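Local coordinates for protein peptide methionine sulfoxide reductase msrA/msrB (Neisseria gonorrhoeae, PDB 2H30) that carries, in its N-terminal thioredoxin-fold domain, a thiol-disulfide module that can take electrons from DsbD to reduce the downstream methionine sulfoxide reductases, at residues L42-A47 with P123-I128; S55-A60 with L98-L103; N73-A78 with P104-N109. The protein carries 2 engineered substitutions. All blocks are in the same frame, centred on the assembly; numbering follows the deposited sequence.

Contacts 1 and 3 share one mixed sheet, where strands 41-45 and 73-78 are neighbours: contact 1 adds antiparallel strand 124-128 on one flank, contact 3 parallel strand 105-107 on the other. Both are buried and held mainly by backbone hydrogen bonds, contact 3 with a threonine hydroxyl in addition and contact 1 with a lysine stem over an indole. Contact 2, whose centre lies about 12 Å from the centre of the chain, against about 4 and 5 Å for those of contacts 1 and 3, is partly buried apolar packing of helix 51-64 on a loop, with one bridging water. E56 of the helix salt-bridges K44 of contact 1; L103 packs on T76 of contact 3.

Contact 1. Residues L42-A47 with P123-I128; sequences LIKFWA and PSWALI
Strands 42-45 and 124-128 run antiparallel, their axes at 157° and 4.7 Å apart at closest, with I43-A126 and F45-S124 as hydrogen-bonded pairs. I43 N gives a nearly straight bond (2.8 Å) to A126 O, and F45 N likewise reaches S124 O; the return bond from S124 N to F45 O is longer. On the face of L42, K44 and W125 the indole is the main surface. K44, with CG anti to the backbone N (chi1 -176°) and an extended chain, crosses it obliquely: CB sits over the six-membered ring, 3.6 Å from its centroid, a CH-pi contact, and CD runs on to W125 CZ2 at 3.5 Å. L42 CG closes on W125 CE3 at 3.5 Å. On the other face, with I43 and A126, the F45 ring meets A126 CB edge-on, CE1 3.9 Å away, and I43 CD1 meets I128 CG1. P123, after a cis peptide bond, packs CB on K44 CE (3.7 Å) and touches the probable CxxC, a cis-proline placement characteristic of the thioredoxin fold. W125 NE1 donates to an in-plane water (2.9 Å) that K44 NZ reaches weakly. The K44 ammonium, paired with E56 in a salt bridge, would probably favour the ionised carboxylate.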
loop_
_atom_site.group_PDB
_atom_site.type_symbol
_atom_site.label_atom_id
_atom_site.label_comp_id
_atom_site.label_asym_id
_atom_site.label_seq_id
_atom_site.Cartn_x
_atom_site.Cartn_y
_atom_site.Cartn_z
ATOM N N LEU A 42 -1.154 -2.141 -6.596
ATOM C CA LEU A 42 -2.212 -1.997 -5.577
ATOM C C LEU A 42 -1.495 -1.591 -4.314
ATOM O O LEU A 42 -0.582 -2.307 -3.857
ATOM C CB LEU A 42 -2.927 -3.348 -5.404
ATOM C CG LEU A 42 -4.009 -3.270 -4.342
ATOM C CD1 LEU A 42 -5.148 -2.283 -4.698
ATOM C CD2 LEU A 42 -4.496 -4.764 -4.216
ATOM N N ILE A 43 -1.845 -0.415 -3.788
ATOM C CA ILE A 43 -1.101 0.158 -2.646
ATOM C C ILE A 43 -1.991 0.238 -1.432
ATOM O O ILE A 43 -3.095 0.809 -1.515
ATOM C CB ILE A 43 -0.638 1.585 -2.939
ATOM C CG1 ILE A 43 0.228 1.601 -4.212
ATOM C CG2 ILE A 43 0.126 2.149 -1.722
ATOM C CD1 ILE A 43 0.543 3.039 -4.635
ATOM N N LYS A 44 -1.537 -0.296 -0.329
ATOM C CA LYS A 44 -2.279 -0.158 0.963
ATOM C C LYS A 44 -1.574 0.910 1.813
ATOM O O LYS A 44 -0.367 0.709 2.108
ATOM C CB LYS A 44 -2.222 -1.473 1.737
ATOM C CG LYS A 44 -3.072 -1.357 3.031
ATOM C CD LYS A 44 -3.014 -2.626 3.821
ATOM C CE LYS A 44 -4.292 -2.605 4.759
ATOM N NZ LYS A 44 -4.477 -3.937 5.213
ATOM N N PHE A 45 -2.315 1.961 2.189
ATOM C CA PHE A 45 -1.802 3.012 3.092
ATOM C C PHE A 45 -2.240 2.649 4.493
ATOM O O PHE A 45 -3.420 2.326 4.731
ATOM C CB PHE A 45 -2.403 4.376 2.719
ATOM C CG PHE A 45 -1.952 4.852 1.370
ATOM C CD1 PHE A 45 -2.589 4.431 0.205
ATOM C CD2 PHE A 45 -0.839 5.665 1.280
ATOM C CE1 PHE A 45 -2.111 4.889 -1.048
ATOM C CE2 PHE A 45 -0.371 6.150 0.032
ATOM C CZ PHE A 45 -0.990 5.763 -1.137
ATOM N N TRP A 46 -1.308 2.788 5.428
ATOM C CA TRP A 46 -1.578 2.418 6.814
ATOM C C TRP A 46 -0.708 3.206 7.781
ATOM O O TRP A 46 0.185 3.954 7.357
ATOM C CB TRP A 46 -1.375 0.902 7.001
ATOM C CG TRP A 46 0.031 0.411 6.797
ATOM C CD1 TRP A 46 0.643 0.152 5.585
ATOM C CD2 TRP A 46 0.954 0.012 7.807
ATOM N NE1 TRP A 46 1.942 -0.346 5.809
ATOM C CE2 TRP A 46 2.148 -0.392 7.166
ATOM C CE3 TRP A 46 0.911 0.058 9.206
ATOM C CZ2 TRP A 46 3.258 -0.861 7.856
ATOM C CZ3 TRP A 46 2.049 -0.383 9.905
ATOM C CH2 TRP A 46 3.201 -0.823 9.244
ATOM N N ALA A 47 -0.992 3.043 9.089
ATOM C CA ALA A 47 -0.214 3.655 10.155
ATOM C C ALA A 47 -0.096 2.714 11.317
ATOM O O ALA A 47 -1.009 1.912 11.570
ATOM C CB ALA A 47 -0.841 4.945 10.620
ATOM N N PRO A 123 -7.233 1.960 7.103
ATOM C CA PRO A 123 -6.463 1.779 5.858
ATOM C C PRO A 123 -7.209 2.425 4.699
ATOM O O PRO A 123 -8.412 2.700 4.792
ATOM C CB PRO A 123 -6.481 0.255 5.655
ATOM C CG PRO A 123 -7.607 -0.243 6.522
ATOM C CD PRO A 123 -7.934 0.738 7.556
ATOM N N SER A 124 -6.466 2.701 3.648
ATOM C CA SER A 124 -7.072 3.010 2.353
ATOM C C SER A 124 -6.204 2.384 1.299
ATOM O O SER A 124 -5.037 2.020 1.576
ATOM C CB SER A 124 -7.088 4.528 2.078
ATOM O OG SER A 124 -8.104 5.154 2.880
ATOM N N TRP A 125 -6.776 2.236 0.105
ATOM C CA TRP A 125 -6.053 1.554 -0.994
ATOM C C TRP A 125 -6.065 2.410 -2.225
ATOM O O TRP A 125 -7.043 3.146 -2.445
ATOM C CB TRP A 125 -6.782 0.255 -1.314
ATOM C CG TRP A 125 -6.658 -0.773 -0.171
ATOM C CD1 TRP A 125 -7.432 -0.843 1.000
ATOM C CD2 TRP A 125 -5.790 -1.890 -0.154
ATOM N NE1 TRP A 125 -7.014 -1.948 1.737
ATOM C CE2 TRP A 125 -6.009 -2.596 1.062
ATOM C CE3 TRP A 125 -4.786 -2.329 -1.017
ATOM C CZ2 TRP A 125 -5.287 -3.773 1.388
ATOM C CZ3 TRP A 125 -4.062 -3.503 -0.708
ATOM C CH2 TRP A 125 -4.314 -4.207 0.512
ATOM N N ALA A 126 -4.992 2.324 -3.003
ATOM C CA ALA A 126 -5.031 2.960 -4.331
ATOM C C ALA A 126 -4.610 1.972 -5.393
ATOM O O ALA A 126 -3.750 1.141 -5.156
ATOM C CB ALA A 126 -4.123 4.197 -4.360
ATOM N N LEU A 127 -5.255 2.052 -6.571
ATOM C CA LEU A 127 -4.860 1.236 -7.685
ATOM C C LEU A 127 -4.235 2.209 -8.719
ATOM O O LEU A 127 -4.912 3.150 -9.123
ATOM C CB LEU A 127 -6.087 0.484 -8.252
ATOM C CG LEU A 127 -5.696 -0.388 -9.467
ATOM C CD1 LEU A 127 -5.024 -1.628 -8.936
ATOM C CD2 LEU A 127 -6.970 -0.656 -10.195
ATOM N N ILE A 128 -2.985 1.913 -9.023
ATOM C CA ILE A 128 -2.173 2.665 -10.037
ATOM C C ILE A 128 -2.093 1.787 -11.280
ATOM O O ILE A 128 -1.692 0.637 -11.219
ATOM C CB ILE A 128 -0.754 2.929 -9.549
ATOM C CG1 ILE A 128 -0.737 3.487 -8.116
ATOM C CG2 ILE A 128 -0.021 3.893 -10.507
ATOM C CD1 ILE A 128 -1.531 4.752 -7.972
HETATM O O HOH W 1 -7.697 -3.639 4.014
#

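Contact 2. Residues S55-A60 with L98-L103; sequences SELGQA and LNYPKL
Helix 51-64, which in this thioredoxin-like domain probably carries the redox CxxC at its start, is flanked here by the loop between helix 90-95 and strand 105-107. L57 is the central residue on the helix side. Its CB stands over the centre of the Y100 ring, 3.9 Å from the centroid and 13° off the normal, a CH-pi contact that lays the ring against the helix. The two methyls then part: CD1 meets L98 CD2 at 3.7 Å, and CD2 meets L103 CD2, also at 3.7 Å, each partner side chain crossing L57 at about a right angle. The same ring brings CE1 to within 3.5 Å of G58 CA, so the tyrosine lies close along the backbone of the helix. In the thioredoxin fold the CxxC helix packs on one side of the central sheet, and this loop leads into strand 105-107, which pairs with strand 73-78; a type I turn, Y100 to L103, closed by the L103 N to Y100 O bond, precedes the strand. L103, with CG anti to its backbone N (chi1 -173°), sends CD1 to A60 CB at 3.7 Å, one helical turn on from L57. A water accepts from G58 N at 2.9 Å and also bonds Y100 OH at 2.9 Å, joining the phenol to a helix amide where the helix is kinked. K102 N is held by the carboxylate of E61, on the same helix.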
loop_
_atom_site.group_PDB
_atom_site.type_symbol
_atom_site.label_atom_id
_atom_site.label_comp_id
_atom_site.label_asym_id
_atom_site.label_seq_id
_atom_site.Cartn_x
_atom_site.Cartn_y
_atom_site.Cartn_z
ATOM N N SER A 55 -3.755 -5.374 12.284
ATOM C CA SER A 55 -4.366 -6.737 12.205
ATOM C C SER A 55 -4.372 -7.308 10.797
ATOM O O SER A 55 -4.560 -8.521 10.618
ATOM C CB SER A 55 -5.801 -6.660 12.734
ATOM O OG SER A 55 -6.680 -6.063 11.787
ATOM N N GLU A 56 -4.226 -6.404 9.804
ATOM C CA GLU A 56 -4.346 -6.763 8.411
ATOM C C GLU A 56 -2.957 -6.925 7.734
ATOM O O GLU A 56 -2.893 -7.292 6.552
ATOM C CB GLU A 56 -5.149 -5.694 7.675
ATOM C CG GLU A 56 -6.626 -5.709 8.024
ATOM C CD GLU A 56 -7.391 -4.531 7.355
ATOM O OE1 GLU A 56 -6.738 -3.664 6.725
ATOM O OE2 GLU A 56 -8.648 -4.486 7.444
ATOM N N LEU A 57 -1.885 -6.682 8.472
ATOM C CA LEU A 57 -0.507 -6.798 7.862
ATOM C C LEU A 57 -0.239 -8.240 7.393
ATOM O O LEU A 57 0.263 -8.438 6.273
ATOM C CB LEU A 57 0.582 -6.352 8.819
ATOM C CG LEU A 57 0.600 -4.865 9.158
ATOM C CD1 LEU A 57 1.572 -4.646 10.282
ATOM C CD2 LEU A 57 1.004 -4.087 7.898
ATOM N N GLY A 58 -0.673 -9.208 8.203
ATOM C CA GLY A 58 -0.440 -10.632 7.803
ATOM C C GLY A 58 -1.252 -10.995 6.565
ATOM O O GLY A 58 -0.817 -11.773 5.716
ATOM N N GLN A 59 -2.467 -10.464 6.480
ATOM C CA GLN A 59 -3.310 -10.651 5.334
ATOM C C GLN A 59 -2.653 -10.094 4.069
ATOM O O GLN A 59 -2.586 -10.765 3.052
ATOM C CB GLN A 59 -4.632 -9.939 5.634
ATOM C CG GLN A 59 -5.640 -10.102 4.563
ATOM C CD GLN A 59 -6.864 -9.197 4.860
ATOM O OE1 GLN A 59 -6.703 -7.998 4.995
ATOM N NE2 GLN A 59 -8.058 -9.779 4.939
ATOM N N ALA A 60 -2.193 -8.846 4.149
ATOM C CA ALA A 60 -1.553 -8.227 2.975
ATOM C C ALA A 60 -0.290 -8.987 2.575
ATOM O O ALA A 60 -0.016 -9.113 1.390
ATOM C CB ALA A 60 -1.198 -6.742 3.344
ATOM N N LEU A 98 8.191 -6.115 14.276
ATOM C CA LEU A 98 7.110 -6.913 13.701
ATOM C C LEU A 98 7.705 -7.901 12.719
ATOM O O LEU A 98 8.863 -7.722 12.238
ATOM C CB LEU A 98 6.116 -5.984 13.001
ATOM C CG LEU A 98 5.102 -5.239 13.923
ATOM C CD1 LEU A 98 5.700 -4.293 14.976
ATOM C CD2 LEU A 98 4.006 -4.558 13.102
ATOM N N ASN A 99 6.971 -8.954 12.403
ATOM C CA ASN A 99 7.536 -9.962 11.550
ATOM C C ASN A 99 6.710 -10.272 10.298
ATOM O O ASN A 99 5.914 -11.236 10.260
ATOM C CB ASN A 99 7.780 -11.230 12.356
ATOM C CG ASN A 99 8.435 -12.331 11.542
ATOM O OD1 ASN A 99 8.009 -13.479 11.606
ATOM N ND2 ASN A 99 9.451 -11.990 10.793
ATOM N N TYR A 100 6.911 -9.431 9.269
ATOM C CA TYR A 100 6.247 -9.638 7.969
ATOM C C TYR A 100 7.271 -9.529 6.855
ATOM O O TYR A 100 7.220 -8.586 6.056
ATOM C CB TYR A 100 5.106 -8.602 7.769
ATOM C CG TYR A 100 4.061 -8.800 8.860
ATOM C CD1 TYR A 100 3.194 -9.881 8.826
ATOM C CD2 TYR A 100 4.023 -7.937 9.963
ATOM C CE1 TYR A 100 2.285 -10.103 9.890
ATOM C CE2 TYR A 100 3.103 -8.150 11.016
ATOM C CZ TYR A 100 2.271 -9.222 10.963
ATOM O OH TYR A 100 1.353 -9.518 11.961
ATOM N N PRO A 101 8.168 -10.499 6.801
ATOM C CA PRO A 101 9.333 -10.342 5.923
ATOM C C PRO A 101 8.992 -10.306 4.446
ATOM O O PRO A 101 9.843 -9.858 3.668
ATOM C CB PRO A 101 10.199 -11.552 6.289
ATOM C CG PRO A 101 9.242 -12.569 6.753
ATOM C CD PRO A 101 8.223 -11.768 7.573
ATOM N N LYS A 102 7.825 -10.758 4.003
ATOM C CA LYS A 102 7.493 -10.699 2.603
ATOM C C LYS A 102 6.556 -9.560 2.221
ATOM O O LYS A 102 6.078 -9.501 1.090
ATOM C CB LYS A 102 6.868 -12.009 2.189
ATOM C CG LYS A 102 7.815 -13.237 2.387
ATOM C CD LYS A 102 8.899 -13.249 1.329
ATOM C CE LYS A 102 9.764 -14.521 1.473
ATOM N NZ LYS A 102 10.375 -14.646 2.856
ATOM N N LEU A 103 6.296 -8.647 3.165
ATOM C CA LEU A 103 5.452 -7.507 2.880
ATOM C C LEU A 103 6.252 -6.232 2.545
ATOM O O LEU A 103 7.000 -5.746 3.402
ATOM C CB LEU A 103 4.652 -7.207 4.167
ATOM C CG LEU A 103 3.565 -6.100 3.951
ATOM C CD1 LEU A 103 2.517 -6.498 2.933
ATOM C CD2 LEU A 103 2.963 -5.826 5.306
HETATM O O HOH W 2 -1.288 -8.875 11.016
#

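Contact 3. Residues N73-A78 with P104-N109; sequences NLITVA and PVVTDN
T76 CB, on strand 73-78, starts a short side chain that meets the residues at the start of the neighbouring strand, P104 and V105. CB lies 3.5 Å from P104 O. One branch, CG2, is anti to the carbonyl carbon; it lies 3.6 Å from P104 O and packs against L103 CD1, linking the strand to the loop that packs on helix 51-64. The other, OG1, takes the crowded position between backbone N and carbonyl carbon (chi1 78°), which brings it to P104 O at 2.8 Å; it donates there in the carbonyl plane, on a lone pair. T76 N also donates to P104 O, from above that plane, so one backbone oxygen is gripped twice by a single residue. OG1 in addition touches V105 CG2 and bonds the indole NH of W46, so the hydroxyl links W46 to the start of strand 105-107. Beyond it the parallel pairing is regular. V106 N reaches T76 O at 2.8 Å, A78 N approaches V106 O almost along the C=O axis, and D108 N bonds A78 O with an N-H...O angle of 171°. V77 and V106 run alongside each other in the same direction, V77 CG2 4.1 Å from V106 CB, while I75 CD1 reaches V106 CG2; M20 of helix 16-20 covers I75 and V106. D108 turns its carboxylate to the backbone N of T112 and I113 at the start of helix 112-116. The beta-alpha-beta crossover 73-78, 90-95, 105-107 adds a further parallel strand beside the canonical 41-45, 51-64, 73-78 unit, consistent with an elaborated thioredoxin fold.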
loop_
_atom_site.group_PDB
_atom_site.type_symbol
_atom_site.label_atom_id
_atom_site.label_comp_id
_atom_site.label_asym_id
_atom_site.label_seq_id
_atom_site.Cartn_x
_atom_site.Cartn_y
_atom_site.Cartn_z
ATOM N N ASN A 73 1.582 -5.476 -8.806
ATOM C CA ASN A 73 2.530 -5.203 -7.727
ATOM C C ASN A 73 1.710 -4.881 -6.477
ATOM O O ASN A 73 0.865 -4.000 -6.541
ATOM C CB ASN A 73 3.355 -3.969 -8.041
ATOM C CG ASN A 73 4.099 -4.063 -9.411
ATOM O OD1 ASN A 73 4.034 -3.144 -10.220
ATOM N ND2 ASN A 73 4.747 -5.172 -9.636
ATOM N N LEU A 74 1.954 -5.593 -5.386
ATOM C CA LEU A 74 1.269 -5.244 -4.131
ATOM C C LEU A 74 2.296 -4.651 -3.183
ATOM O O LEU A 74 3.337 -5.264 -2.854
ATOM C CB LEU A 74 0.692 -6.507 -3.514
ATOM C CG LEU A 74 -0.783 -6.587 -3.620
ATOM C CD1 LEU A 74 -1.228 -7.934 -3.068
ATOM C CD2 LEU A 74 -1.439 -5.527 -2.782
ATOM N N ILE A 75 2.030 -3.401 -2.811
ATOM C CA ILE A 75 2.907 -2.738 -1.851
ATOM C C ILE A 75 2.116 -2.012 -0.773
ATOM O O ILE A 75 0.910 -1.793 -0.930
ATOM C CB ILE A 75 3.874 -1.778 -2.548
ATOM C CG1 ILE A 75 3.089 -0.660 -3.156
ATOM C CG2 ILE A 75 4.738 -2.526 -3.619
ATOM C CD1 ILE A 75 3.966 0.496 -3.568
ATOM N N THR A 76 2.784 -1.678 0.320
ATOM C CA THR A 76 2.108 -0.873 1.346
ATOM C C THR A 76 2.950 0.385 1.571
ATOM O O THR A 76 4.159 0.368 1.293
ATOM C CB THR A 76 1.902 -1.625 2.685
ATOM O OG1 THR A 76 3.133 -1.662 3.424
ATOM C CG2 THR A 76 1.377 -3.062 2.377
ATOM N N VAL A 77 2.304 1.424 2.069
ATOM C CA VAL A 77 2.970 2.692 2.362
ATOM C C VAL A 77 2.642 3.113 3.790
ATOM O O VAL A 77 1.473 3.260 4.144
ATOM C CB VAL A 77 2.495 3.766 1.446
ATOM C CG1 VAL A 77 3.089 5.148 1.874
ATOM C CG2 VAL A 77 2.937 3.437 -0.007
ATOM N N ALA A 78 3.715 3.339 4.558
ATOM C CA ALA A 78 3.606 4.021 5.861
ATOM C C ALA A 78 4.268 5.372 5.672
ATOM O O ALA A 78 5.145 5.501 4.837
ATOM C CB ALA A 78 4.284 3.270 6.963
ATOM N N PRO A 104 6.087 -5.674 1.337
ATOM C CA PRO A 104 6.792 -4.423 1.078
ATOM C C PRO A 104 6.205 -3.242 1.815
ATOM O O PRO A 104 4.965 -3.071 1.790
ATOM C CB PRO A 104 6.665 -4.244 -0.446
ATOM C CG PRO A 104 6.200 -5.600 -0.955
ATOM C CD PRO A 104 5.377 -6.197 0.162
ATOM N N VAL A 105 7.060 -2.529 2.558
ATOM C CA VAL A 105 6.614 -1.357 3.256
ATOM C C VAL A 105 7.433 -0.166 2.790
ATOM O O VAL A 105 8.581 0.019 3.281
ATOM C CB VAL A 105 6.681 -1.490 4.785
ATOM C CG1 VAL A 105 6.173 -0.190 5.405
ATOM C CG2 VAL A 105 5.836 -2.725 5.278
ATOM N N VAL A 106 6.844 0.664 1.944
ATOM C CA VAL A 106 7.533 1.902 1.532
ATOM C C VAL A 106 7.368 2.895 2.662
ATOM O O VAL A 106 6.291 3.038 3.225
ATOM C CB VAL A 106 6.892 2.433 0.263
ATOM C CG1 VAL A 106 7.428 3.873 -0.117
ATOM C CG2 VAL A 106 7.069 1.473 -0.879
ATOM N N THR A 107 8.419 3.664 2.958
ATOM C CA THR A 107 8.357 4.679 3.987
ATOM C C THR A 107 8.376 6.047 3.294
ATOM O O THR A 107 9.401 6.425 2.677
ATOM C CB THR A 107 9.483 4.511 5.029
ATOM O OG1 THR A 107 10.783 4.412 4.406
ATOM C CG2 THR A 107 9.254 3.298 5.856
ATOM N N ASP A 108 7.277 6.761 3.380
ATOM C CA ASP A 108 7.111 8.060 2.700
ATOM C C ASP A 108 7.181 9.123 3.783
ATOM O O ASP A 108 6.200 9.457 4.415
ATOM C CB ASP A 108 5.737 8.083 2.033
ATOM C CG ASP A 108 5.470 9.344 1.233
ATOM O OD1 ASP A 108 6.216 10.355 1.404
ATOM O OD2 ASP A 108 4.491 9.321 0.457
ATOM N N ASN A 109 8.403 9.671 3.982
ATOM C CA ASN A 109 8.584 10.617 5.075
ATOM C C ASN A 109 7.741 11.848 4.797
ATOM O O ASN A 109 7.907 12.469 3.704
ATOM C CB ASN A 109 10.084 10.952 5.161
ATOM C CG ASN A 109 10.444 11.750 6.431
ATOM O OD1 ASN A 109 11.546 12.320 6.511
ATOM N ND2 ASN A 109 9.553 11.810 7.394
#